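Local coordinates for prolyl oligopeptidase (Novosphingobium capsulatum, PDB 1YR2), which probably hydrolyses oligopeptides after proline, and far less readily after alanine, as a serine peptidase of the S9A family, at residues Arg189-Val194 with Lys207-Ser212; Arg606-Thr611 with Gly621-Glu626; Lys341-Val346 with Asp356-Glu361; Leu651-Asp656 with Ala707-Phe712. All coordinates share one frame; numbering follows the deposited sequence.

Contact 1. Residues Arg189-Val194 with Lys207-Ser212; sequences RTVKFV and KWVKFS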
# COMPACT_ATOMS: atom_id res chain seq x y z
N ARG A 189 -9.55 24.10 6.34
CA ARG A 189 -9.35 24.33 4.93
C ARG A 189 -10.01 25.63 4.53
O ARG A 189 -10.96 26.12 5.20
CB ARG A 189 -9.96 23.21 4.14
CG ARG A 189 -9.30 21.88 4.32
CD ARG A 189 -7.88 21.77 3.78
NE ARG A 189 -7.35 20.43 3.97
CZ ARG A 189 -6.69 20.03 5.05
NH1 ARG A 189 -6.48 20.85 6.06
NH2 ARG A 189 -6.27 18.80 5.13
N THR A 190 -9.52 26.22 3.46
CA THR A 190 -10.18 27.34 2.83
C THR A 190 -10.58 26.82 1.47
O THR A 190 -9.73 26.26 0.77
CB THR A 190 -9.26 28.51 2.63
OG1 THR A 190 -8.77 28.99 3.90
CG2 THR A 190 -10.04 29.72 1.92
N VAL A 191 -11.85 26.95 1.09
CA VAL A 191 -12.26 26.55 -0.26
C VAL A 191 -12.27 27.76 -1.16
O VAL A 191 -12.81 28.76 -0.82
CB VAL A 191 -13.61 25.89 -0.26
CG1 VAL A 191 -14.04 25.55 -1.67
CG2 VAL A 191 -13.55 24.59 0.61
N LYS A 192 -11.62 27.66 -2.31
CA LYS A 192 -11.47 28.77 -3.26
C LYS A 192 -11.98 28.25 -4.62
O LYS A 192 -12.23 27.06 -4.80
CB LYS A 192 -10.00 29.14 -3.40
CG LYS A 192 -9.42 29.77 -2.16
CD LYS A 192 -7.99 30.19 -2.34
CE LYS A 192 -7.39 30.50 -0.98
NZ LYS A 192 -6.07 31.15 -1.07
N PHE A 193 -12.09 29.15 -5.57
CA PHE A 193 -12.65 28.81 -6.87
C PHE A 193 -11.81 29.50 -7.96
O PHE A 193 -11.33 30.63 -7.80
CB PHE A 193 -14.12 29.27 -6.95
CG PHE A 193 -15.04 28.68 -5.90
CD1 PHE A 193 -15.13 29.22 -4.63
CD2 PHE A 193 -15.85 27.57 -6.21
CE1 PHE A 193 -15.96 28.66 -3.68
CE2 PHE A 193 -16.71 27.03 -5.30
CZ PHE A 193 -16.79 27.55 -4.03
N VAL A 194 -11.70 28.84 -9.10
CA VAL A 194 -11.08 29.41 -10.28
C VAL A 194 -12.03 29.20 -11.48
O VAL A 194 -12.80 28.23 -11.54
CB VAL A 194 -9.69 28.77 -10.49
CG1 VAL A 194 -9.79 27.29 -10.78
CG2 VAL A 194 -8.93 29.42 -11.56
N LYS A 207 -14.51 29.73 4.55
CA LYS A 207 -13.69 29.51 5.74
C LYS A 207 -14.38 28.52 6.68
O LYS A 207 -15.58 28.24 6.55
CB LYS A 207 -13.38 30.86 6.46
CG LYS A 207 -12.54 31.85 5.65
CD LYS A 207 -11.19 31.24 5.29
CE LYS A 207 -10.16 32.26 4.78
NZ LYS A 207 -8.81 31.60 4.77
N TRP A 208 -13.57 27.95 7.56
CA TRP A 208 -13.96 27.00 8.62
C TRP A 208 -14.43 25.68 8.09
O TRP A 208 -15.20 24.96 8.72
CB TRP A 208 -14.97 27.62 9.59
CG TRP A 208 -14.55 28.97 9.98
CD1 TRP A 208 -15.14 30.15 9.63
CD2 TRP A 208 -13.38 29.31 10.73
NE1 TRP A 208 -14.44 31.21 10.15
CE2 TRP A 208 -13.35 30.73 10.83
CE3 TRP A 208 -12.37 28.57 11.36
CZ2 TRP A 208 -12.33 31.41 11.51
CZ3 TRP A 208 -11.35 29.24 12.04
CH2 TRP A 208 -11.34 30.66 12.12
N VAL A 209 -13.92 25.34 6.92
CA VAL A 209 -14.22 24.06 6.29
C VAL A 209 -13.25 23.08 6.94
O VAL A 209 -12.09 23.41 7.17
CB VAL A 209 -13.96 24.17 4.81
CG1 VAL A 209 -14.07 22.84 4.14
CG2 VAL A 209 -14.90 25.20 4.18
N LYS A 210 -13.73 21.90 7.26
CA LYS A 210 -12.88 20.91 7.86
C LYS A 210 -13.46 19.55 7.70
O LYS A 210 -14.68 19.37 7.87
CB LYS A 210 -12.60 21.23 9.34
CG LYS A 210 -11.79 20.13 10.06
CD LYS A 210 -11.29 20.50 11.47
CE LYS A 210 -12.31 21.02 12.40
NZ LYS A 210 -11.66 21.34 13.73
N PHE A 211 -12.62 18.57 7.38
CA PHE A 211 -13.12 17.20 7.18
C PHE A 211 -14.33 17.14 6.25
O PHE A 211 -15.34 16.50 6.57
CB PHE A 211 -13.46 16.52 8.54
CG PHE A 211 -12.30 16.48 9.50
CD1 PHE A 211 -11.03 16.20 9.04
CD2 PHE A 211 -12.52 16.67 10.87
CE1 PHE A 211 -9.95 16.21 9.95
CE2 PHE A 211 -11.49 16.65 11.76
CZ PHE A 211 -10.18 16.44 11.29
N SER A 212 -14.18 17.76 5.08
CA SER A 212 -15.26 17.97 4.12
C SER A 212 -15.01 17.35 2.76
O SER A 212 -13.86 17.22 2.33
CB SER A 212 -15.34 19.47 3.93
OG SER A 212 -16.44 19.87 3.14
O HOH W 1 -10.49 28.17 7.29
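Between segments 189-194 and 207-212 one direct backbone bond is made: Arg189 N donates to Val209 O over 2.8 Å, in an antiparallel pair. It is somewhat bent, 146° at the hydrogen, and the donor stands above the carbonyl plane. Beside the pair the chain turns a corner at Trp208, leaving Trp208 N 4.0 Å from Arg189 O, and one water links them, donating to Arg189 O at 3.0 Å and accepting from Trp208 N at 3.1 Å. One residue along, Lys207 folds back at chi2 (-60°) and lies alongside Thr190, so that its ammonium NZ donates to Thr190 OG1 at 2.8 Å. That hydroxyl sits beside its own backbone N, anti to the carbonyl carbon. Arg189 sends only its CB towards Val209; the bend at chi2 carries the guanidinium away, where NE pairs with Asp166 and NH1 bonds Ser186 O. On the face that carries Arg189, Val191 and Val209 cross at about a right angle, their CG2 methyls 3.9 Å apart. Strand 204-210 is an edge strand of this four-stranded antiparallel sheet of the beta-propeller domain, and Val191 continues the pairing with Leu206. The chemistry implies a join that loosens at the corner, where water mediates; Lys207 NZ, 6.5 Å from Lys192 NZ, finds in the hydroxyl a dipole but no counter-charge, and as Lys207 is exposed, solvent probably offsets part of its charge.

Contact 2. Residues Arg606-Thr611 with Gly621-Glu626; sequences RFDQFT and GYPEKE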
# COMPACT_ATOMS: atom_id res chain seq x y z
N ARG A 606 11.14 -11.01 25.09
CA ARG A 606 11.18 -9.70 25.71
C ARG A 606 10.57 -8.57 24.86
O ARG A 606 10.72 -7.39 25.19
CB ARG A 606 12.64 -9.36 26.07
CG ARG A 606 13.19 -10.19 27.20
CD ARG A 606 14.65 -9.93 27.49
NE ARG A 606 14.89 -8.54 27.91
CZ ARG A 606 14.57 -8.05 29.10
NH1 ARG A 606 13.97 -8.79 30.02
NH2 ARG A 606 14.85 -6.80 29.38
N PHE A 607 9.87 -8.90 23.78
CA PHE A 607 9.38 -7.88 22.83
C PHE A 607 8.40 -6.90 23.47
O PHE A 607 8.39 -5.71 23.16
CB PHE A 607 8.72 -8.53 21.61
CG PHE A 607 7.40 -9.17 21.92
CD1 PHE A 607 6.26 -8.41 21.90
CD2 PHE A 607 7.30 -10.51 22.20
CE1 PHE A 607 5.04 -8.96 22.19
CE2 PHE A 607 6.09 -11.05 22.50
CZ PHE A 607 4.96 -10.25 22.52
N ASP A 608 7.66 -7.40 24.44
CA ASP A 608 6.68 -6.57 25.14
C ASP A 608 7.24 -5.69 26.27
O ASP A 608 6.47 -4.99 26.93
CB ASP A 608 5.54 -7.43 25.63
CG ASP A 608 5.92 -8.31 26.80
OD1 ASP A 608 7.11 -8.73 26.94
OD2 ASP A 608 5.05 -8.68 27.60
N GLN A 609 8.56 -5.71 26.47
CA GLN A 609 9.22 -4.87 27.47
C GLN A 609 9.58 -3.52 26.91
O GLN A 609 10.11 -2.69 27.63
CB GLN A 609 10.54 -5.51 27.95
CG GLN A 609 10.45 -6.99 28.33
CD GLN A 609 10.16 -7.24 29.78
OE1 GLN A 609 9.96 -6.32 30.55
NE2 GLN A 609 10.15 -8.51 30.17
N PHE A 610 9.38 -3.31 25.61
CA PHE A 610 9.86 -2.07 25.00
C PHE A 610 8.76 -1.24 24.40
O PHE A 610 7.63 -1.72 24.14
CB PHE A 610 10.96 -2.36 23.97
CG PHE A 610 12.04 -3.24 24.49
CD1 PHE A 610 13.06 -2.71 25.30
CD2 PHE A 610 12.05 -4.59 24.21
CE1 PHE A 610 14.04 -3.53 25.79
CE2 PHE A 610 13.06 -5.40 24.69
CZ PHE A 610 14.04 -4.87 25.48
N THR A 611 9.08 0.06 24.25
CA THR A 611 8.18 1.05 23.67
C THR A 611 6.75 0.49 23.54
O THR A 611 6.07 0.27 24.54
CB THR A 611 8.75 1.50 22.27
OG1 THR A 611 8.89 0.37 21.36
CG2 THR A 611 10.18 2.08 22.43
N GLY A 621 1.22 -13.48 21.37
CA GLY A 621 0.89 -14.05 22.67
C GLY A 621 1.59 -13.31 23.78
O GLY A 621 2.26 -12.28 23.54
N TYR A 622 1.49 -13.88 25.00
CA TYR A 622 1.92 -13.21 26.23
C TYR A 622 3.07 -13.94 26.90
O TYR A 622 2.88 -15.08 27.35
CB TYR A 622 0.75 -13.17 27.21
CG TYR A 622 -0.41 -12.36 26.72
CD1 TYR A 622 -1.34 -12.91 25.87
CD2 TYR A 622 -0.54 -11.02 27.04
CE1 TYR A 622 -2.40 -12.16 25.38
CE2 TYR A 622 -1.58 -10.28 26.57
CZ TYR A 622 -2.53 -10.85 25.75
OH TYR A 622 -3.57 -10.09 25.21
N PRO A 623 4.27 -13.36 26.92
CA PRO A 623 5.42 -14.02 27.55
C PRO A 623 5.29 -14.40 29.02
O PRO A 623 6.02 -15.31 29.47
CB PRO A 623 6.54 -13.02 27.39
CG PRO A 623 6.17 -12.23 26.20
CD PRO A 623 4.68 -12.12 26.22
N GLU A 624 4.45 -13.68 29.75
CA GLU A 624 4.16 -13.95 31.16
C GLU A 624 3.27 -15.18 31.36
O GLU A 624 3.13 -15.68 32.49
CB GLU A 624 3.53 -12.73 31.85
CG GLU A 624 2.07 -12.39 31.49
CD GLU A 624 1.93 -11.36 30.36
OE1 GLU A 624 2.90 -11.13 29.56
OE2 GLU A 624 0.82 -10.79 30.24
N LYS A 625 2.67 -15.65 30.28
CA LYS A 625 1.83 -16.85 30.30
C LYS A 625 2.62 -18.10 29.86
O LYS A 625 3.21 -18.13 28.78
CB LYS A 625 0.58 -16.59 29.46
CG LYS A 625 -0.21 -17.81 29.21
CD LYS A 625 -1.63 -17.54 28.74
CE LYS A 625 -2.44 -18.87 28.84
NZ LYS A 625 -3.67 -18.81 28.05
N GLU A 626 2.64 -19.15 30.70
CA GLU A 626 3.52 -20.29 30.45
C GLU A 626 3.41 -20.86 29.07
O GLU A 626 4.41 -20.98 28.37
CB GLU A 626 3.31 -21.42 31.47
CG GLU A 626 4.23 -22.62 31.22
CD GLU A 626 4.25 -23.61 32.39
OE1 GLU A 626 3.19 -24.05 32.81
OE2 GLU A 626 5.32 -23.94 32.88
O HOH W 2 5.20 -9.94 29.73
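This is a small, mixed loop-to-loop contact in the alpha/beta-hydrolase part of the chain, between the 3-10 turn 607-609 and the type I turn Tyr622-Lys625 that follows helix 617-620. Pro623 is the wedge. Its CG lies 3.9 Å from Phe607 CE2, the two side chains crossing at about a right angle. Pro623 also meets Asp608 tip to tip, Pro623 CG 3.7 Å from Asp608 OD1. Phe607 and Asp608 both hold CG between the backbone N and the carbonyl carbon, the crowded position (chi1 71° and 72°). At the edge of the Phe607 ring, in its plane, Gly621 O approaches CZ to 3.5 Å; this carbonyl is buried and has no hydrogen-bonding partner in the model. Next to the proline two carboxylates converge with nearly parallel planes, 9° apart, Asp608 OD2 3.8 Å from Glu624 OE1. A water donates to both, at 2.5 Å to Asp608 OD2 and 2.6 Å to Glu624 OE1, and Arg614 forms salt bridges with Asp608 OD2 and Glu624 OE2, which probably offsets much of the repulsion. An alanine at Asp608 would remove one of the two carboxylates that hold the water and one partner of Arg614, and would probably loosen the packing on Pro623. Around the contact, Phe607 packs on Val617 of helix 617-620, meets Tyr620 edge-to-face and touches His665 of helix 664-675, while Lys625 is the N-cap of helix 626-633.

Contact 3. Residues Lys341-Val346 with Asp356-Glu361; sequences KKIVRV and DTVVPE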
# COMPACT_ATOMS: atom_id res chain seq x y z
N LYS A 341 -18.60 -7.57 1.79
CA LYS A 341 -19.37 -6.48 1.15
C LYS A 341 -20.17 -6.97 -0.06
O LYS A 341 -19.91 -8.04 -0.58
CB LYS A 341 -18.55 -5.24 0.77
CG LYS A 341 -17.49 -4.69 1.76
CD LYS A 341 -17.97 -4.32 3.14
CE LYS A 341 -16.76 -4.32 4.15
NZ LYS A 341 -15.61 -3.42 3.78
N LYS A 342 -21.17 -6.18 -0.42
CA LYS A 342 -22.11 -6.44 -1.50
C LYS A 342 -22.55 -5.11 -2.11
O LYS A 342 -22.28 -4.04 -1.60
CB LYS A 342 -23.31 -7.24 -0.94
CG LYS A 342 -24.15 -6.50 0.03
CD LYS A 342 -25.17 -7.40 0.75
CE LYS A 342 -26.08 -6.57 1.65
NZ LYS A 342 -26.98 -7.41 2.46
N ILE A 343 -23.18 -5.16 -3.26
CA ILE A 343 -23.70 -3.98 -3.92
C ILE A 343 -25.22 -3.94 -3.82
O ILE A 343 -25.90 -4.85 -4.28
CB ILE A 343 -23.27 -3.97 -5.38
CG1 ILE A 343 -21.72 -3.99 -5.44
CG2 ILE A 343 -23.75 -2.67 -6.05
CD1 ILE A 343 -21.19 -4.09 -6.81
N VAL A 344 -25.72 -2.86 -3.25
CA VAL A 344 -27.14 -2.62 -3.04
C VAL A 344 -27.62 -1.42 -3.87
O VAL A 344 -27.03 -0.33 -3.85
CB VAL A 344 -27.47 -2.40 -1.56
CG1 VAL A 344 -28.94 -2.12 -1.36
CG2 VAL A 344 -27.11 -3.62 -0.74
N ARG A 345 -28.71 -1.65 -4.58
CA ARG A 345 -29.41 -0.60 -5.32
C ARG A 345 -30.60 -0.13 -4.54
O ARG A 345 -31.42 -0.93 -4.13
CB ARG A 345 -29.86 -1.11 -6.65
CG ARG A 345 -30.49 -0.05 -7.55
CD ARG A 345 -31.00 -0.57 -8.88
NE ARG A 345 -32.11 -1.49 -8.62
CZ ARG A 345 -32.57 -2.41 -9.44
NH1 ARG A 345 -32.11 -2.57 -10.67
NH2 ARG A 345 -33.55 -3.15 -9.00
N VAL A 346 -30.67 1.15 -4.26
CA VAL A 346 -31.85 1.70 -3.58
C VAL A 346 -32.67 2.51 -4.59
O VAL A 346 -32.16 3.43 -5.21
CB VAL A 346 -31.41 2.59 -2.47
CG1 VAL A 346 -32.59 3.17 -1.71
CG2 VAL A 346 -30.54 1.80 -1.57
N ASP A 356 -32.48 -3.45 -3.10
CA ASP A 356 -32.26 -4.68 -3.87
C ASP A 356 -30.75 -4.96 -3.88
O ASP A 356 -29.99 -4.11 -4.27
CB ASP A 356 -32.77 -4.57 -5.32
CG ASP A 356 -34.29 -4.47 -5.43
OD1 ASP A 356 -34.99 -5.40 -4.98
OD2 ASP A 356 -34.88 -3.50 -5.97
N THR A 357 -30.33 -6.14 -3.44
CA THR A 357 -28.93 -6.51 -3.53
C THR A 357 -28.69 -6.96 -4.96
O THR A 357 -29.20 -7.93 -5.35
CB THR A 357 -28.64 -7.64 -2.56
OG1 THR A 357 -28.80 -7.11 -1.24
CG2 THR A 357 -27.19 -8.12 -2.67
N VAL A 358 -27.99 -6.17 -5.76
CA VAL A 358 -27.85 -6.51 -7.18
C VAL A 358 -26.61 -7.35 -7.44
O VAL A 358 -26.53 -8.10 -8.43
CB VAL A 358 -27.89 -5.26 -8.08
CG1 VAL A 358 -29.32 -4.67 -8.15
CG2 VAL A 358 -26.88 -4.18 -7.61
N VAL A 359 -25.63 -7.24 -6.55
CA VAL A 359 -24.45 -8.12 -6.59
C VAL A 359 -24.25 -8.59 -5.17
O VAL A 359 -23.86 -7.79 -4.30
CB VAL A 359 -23.16 -7.40 -7.07
CG1 VAL A 359 -21.99 -8.40 -7.18
CG2 VAL A 359 -23.37 -6.75 -8.42
N PRO A 360 -24.49 -9.88 -4.92
CA PRO A 360 -24.42 -10.40 -3.57
C PRO A 360 -22.98 -10.55 -3.14
O PRO A 360 -22.07 -10.50 -3.98
CB PRO A 360 -25.12 -11.74 -3.67
CG PRO A 360 -24.90 -12.18 -5.10
CD PRO A 360 -24.81 -10.94 -5.90
N GLU A 361 -22.80 -10.69 -1.83
CA GLU A 361 -21.51 -10.97 -1.26
C GLU A 361 -20.88 -12.15 -1.97
O GLU A 361 -21.53 -13.16 -2.21
CB GLU A 361 -21.63 -11.23 0.26
CG GLU A 361 -20.32 -11.26 0.99
CD GLU A 361 -20.48 -11.67 2.45
OE1 GLU A 361 -21.54 -12.24 2.81
OE2 GLU A 361 -19.55 -11.42 3.22
O HOH W 3 -19.85 -8.66 -4.01
O HOH W 4 -28.62 -8.66 0.82
O HOH W 5 -33.55 -1.09 -6.01
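The two strands run antiparallel, with hydrogen-bonded pairs Arg345-Asp356 and Ile343-Val359 on either side of the non-hydrogen-bonded pair Val344-Thr357, and the register slips by one between Ile343 and Val344. Arg345 and Asp356 bond in both directions, Arg345 N reaching Asp356 O nearly along the C=O axis. At the slip, Val358 and Val359 both face Ile343: its carbonyl O accepts from Val358 N at 2.9 Å and, weakly, from Val359 N at 3.3 Å. This is a classic beta bulge, set in a hairpin whose second strand, 354-357, is an edge strand of a four-stranded sheet in the beta-propeller domain. The extra residue brings both valines onto Ile343. Val359 lies side by side with it, CG2 3.8 Å from Ile343 CD1, and Val358 crosses it at about a right angle, CG2 to CG2. Beyond them, Ile343 packs on Leu366 and Val369 of strand 365-372. Val358 CG1 turns the other way and sits over the centre of one face of the Arg345 guanidinium. That group, with CG anti to the backbone N (chi1 -175°) and the chain bent at chi3 (66°), offers its edge to Asp356; Arg345 NH2 forms a salt bridge to Asp356 OD2 at 3.3 Å, its hydrogen bond weak, the carboxylate standing 89° to the guanidinium. A water that accepts from Arg345 NE lies at the same edge, 2.8 Å from Asp356 OD2. Across the strands, Lys342 runs out extended over Thr357, and a second water joins its NZ to Thr357 OG1, 2.6 Å from each; Lys342 NZ also donates to Asp336 O.

Contact 4. Residues Leu651-Asp656 with Ala707-Phe712; sequences LVTTAD and ADVQAF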
# COMPACT_ATOMS: atom_id res chain seq x y z
N LEU A 651 22.92 -10.03 6.63
CA LEU A 651 23.13 -8.60 6.82
C LEU A 651 21.88 -8.10 7.52
O LEU A 651 20.81 -7.88 6.90
CB LEU A 651 23.33 -7.89 5.48
CG LEU A 651 23.62 -6.39 5.48
CD1 LEU A 651 24.87 -6.12 6.27
CD2 LEU A 651 23.70 -5.88 4.05
N VAL A 652 22.02 -7.95 8.83
CA VAL A 652 21.01 -7.34 9.67
C VAL A 652 20.99 -5.81 9.45
O VAL A 652 22.05 -5.18 9.36
CB VAL A 652 21.30 -7.67 11.13
CG1 VAL A 652 20.25 -7.08 12.06
CG2 VAL A 652 21.55 -9.19 11.31
N THR A 653 19.83 -5.21 9.30
CA THR A 653 19.80 -3.72 9.13
C THR A 653 18.87 -3.08 10.11
O THR A 653 17.78 -3.61 10.41
CB THR A 653 19.38 -3.30 7.71
OG1 THR A 653 18.06 -3.78 7.47
CG2 THR A 653 20.24 -3.94 6.62
N THR A 654 19.28 -1.93 10.64
CA THR A 654 18.43 -1.14 11.54
C THR A 654 19.09 0.22 11.70
O THR A 654 20.28 0.34 11.42
CB THR A 654 18.27 -1.81 12.94
OG1 THR A 654 17.59 -0.95 13.85
CG2 THR A 654 19.64 -2.01 13.63
N ALA A 655 18.33 1.23 12.11
CA ALA A 655 18.93 2.48 12.58
C ALA A 655 19.32 2.27 14.04
O ALA A 655 18.94 1.26 14.64
CB ALA A 655 17.96 3.65 12.46
N ASP A 656 20.11 3.19 14.58
CA ASP A 656 20.66 3.03 15.92
C ASP A 656 19.65 3.41 17.00
O ASP A 656 19.80 3.00 18.16
CB ASP A 656 21.98 3.81 16.09
CG ASP A 656 21.82 5.30 15.97
OD1 ASP A 656 20.89 5.79 15.28
OD2 ASP A 656 22.61 6.07 16.53
N ALA A 707 21.08 -0.50 -2.09
CA ALA A 707 22.24 -0.89 -2.88
C ALA A 707 23.18 -1.82 -2.08
O ALA A 707 23.68 -2.78 -2.62
CB ALA A 707 23.01 0.34 -3.33
N ASP A 708 23.44 -1.49 -0.82
CA ASP A 708 24.26 -2.31 0.09
C ASP A 708 23.66 -3.70 0.27
O ASP A 708 24.32 -4.72 0.12
CB ASP A 708 24.32 -1.66 1.47
CG ASP A 708 25.36 -0.53 1.57
OD1 ASP A 708 26.18 -0.32 0.63
OD2 ASP A 708 25.43 0.21 2.60
N VAL A 709 22.40 -3.73 0.63
CA VAL A 709 21.73 -5.00 0.89
C VAL A 709 21.73 -5.81 -0.38
O VAL A 709 22.07 -6.98 -0.37
CB VAL A 709 20.30 -4.76 1.42
CG1 VAL A 709 19.45 -6.03 1.46
CG2 VAL A 709 20.33 -4.12 2.80
N GLN A 710 21.30 -5.23 -1.49
CA GLN A 710 21.23 -6.03 -2.70
C GLN A 710 22.61 -6.47 -3.22
O GLN A 710 22.74 -7.54 -3.80
CB GLN A 710 20.38 -5.34 -3.76
CG GLN A 710 18.91 -5.38 -3.40
CD GLN A 710 18.00 -4.87 -4.51
OE1 GLN A 710 18.45 -4.63 -5.65
NE2 GLN A 710 16.71 -4.74 -4.20
N ALA A 711 23.62 -5.64 -3.07
CA ALA A 711 24.98 -6.06 -3.44
C ALA A 711 25.40 -7.27 -2.60
O ALA A 711 26.01 -8.21 -3.13
CB ALA A 711 25.94 -4.91 -3.21
N PHE A 712 25.11 -7.23 -1.30
CA PHE A 712 25.41 -8.36 -0.38
C PHE A 712 24.66 -9.61 -0.84
O PHE A 712 25.24 -10.68 -1.07
CB PHE A 712 25.05 -7.96 1.04
CG PHE A 712 25.42 -8.95 2.10
CD1 PHE A 712 24.50 -9.90 2.51
CD2 PHE A 712 26.61 -8.84 2.76
CE1 PHE A 712 24.85 -10.77 3.55
CE2 PHE A 712 26.96 -9.71 3.81
CZ PHE A 712 26.09 -10.65 4.20
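The best-held polar atoms are the two carboxylate oxygens of Asp708, each gripped once by an arginine: OD1 by Arg95 NE and OD2 by Arg686 NE, two salt bridges that probably balance a buried charge. The strand meets the helix through apolar groups. Leu651 carries the contact. Leu651 CB sits over the face of the Phe712 ring, 3.9 Å from the centroid and 15° off the normal, a CH-pi contact offset towards the CD1-CE1 side. With CG anti to the backbone N (chi1 -178°), the leucine reaches on to the helix backbone, bringing CD2 3.8 Å from Val709 CA and 4.1 Å from Asp708 O, the carbonyl that accepts from Phe712 N within the helix. Val709 CG2 then bridges the strand residues, 4.0 Å from Leu651 CD2 and 3.8 Å from Thr653 CG2. A serine at Phe712 would take away the ring face under Leu651 CB, and would probably weaken the hold of helix on strand. The axes of segments 651-654 and 707-712 run nearly antiparallel, at 169°, and come within 10.0 Å. This is the layering of the alpha/beta-hydrolase fold: strand 649-654 lies between parallel strands 594-598 and 683-687, helix 699-717 covers the face with Leu651 and Thr653, and helix 664-675 meets Val652 and Thr654 on the other, while helix 72-89 adds Thr85 against Leu651 and Tyr88 and Leu89 against Phe712.

In the fold
Along the chain the order is contact 1, contact 3, contact 2, contact 4, each closing before the next opens. The first two belong to separate four-stranded sheets of the beta-propeller domain, each joining the third strand of its sheet to the fourth, an edge strand, with centres about 34 Å apart. Contacts 2 and 4 lie in the alpha/beta-hydrolase part, centres about 28 Å apart and nearest atoms about 11 Å; helix 664-675 touches residues of both. Contacts 3 and 4, with centres about 49 Å apart, fall on opposite sides of the chain's centre. The contacts thus divide between propeller and hydrolase domain, the two-domain build of this family, whose active site lies between the domains; none joins the two.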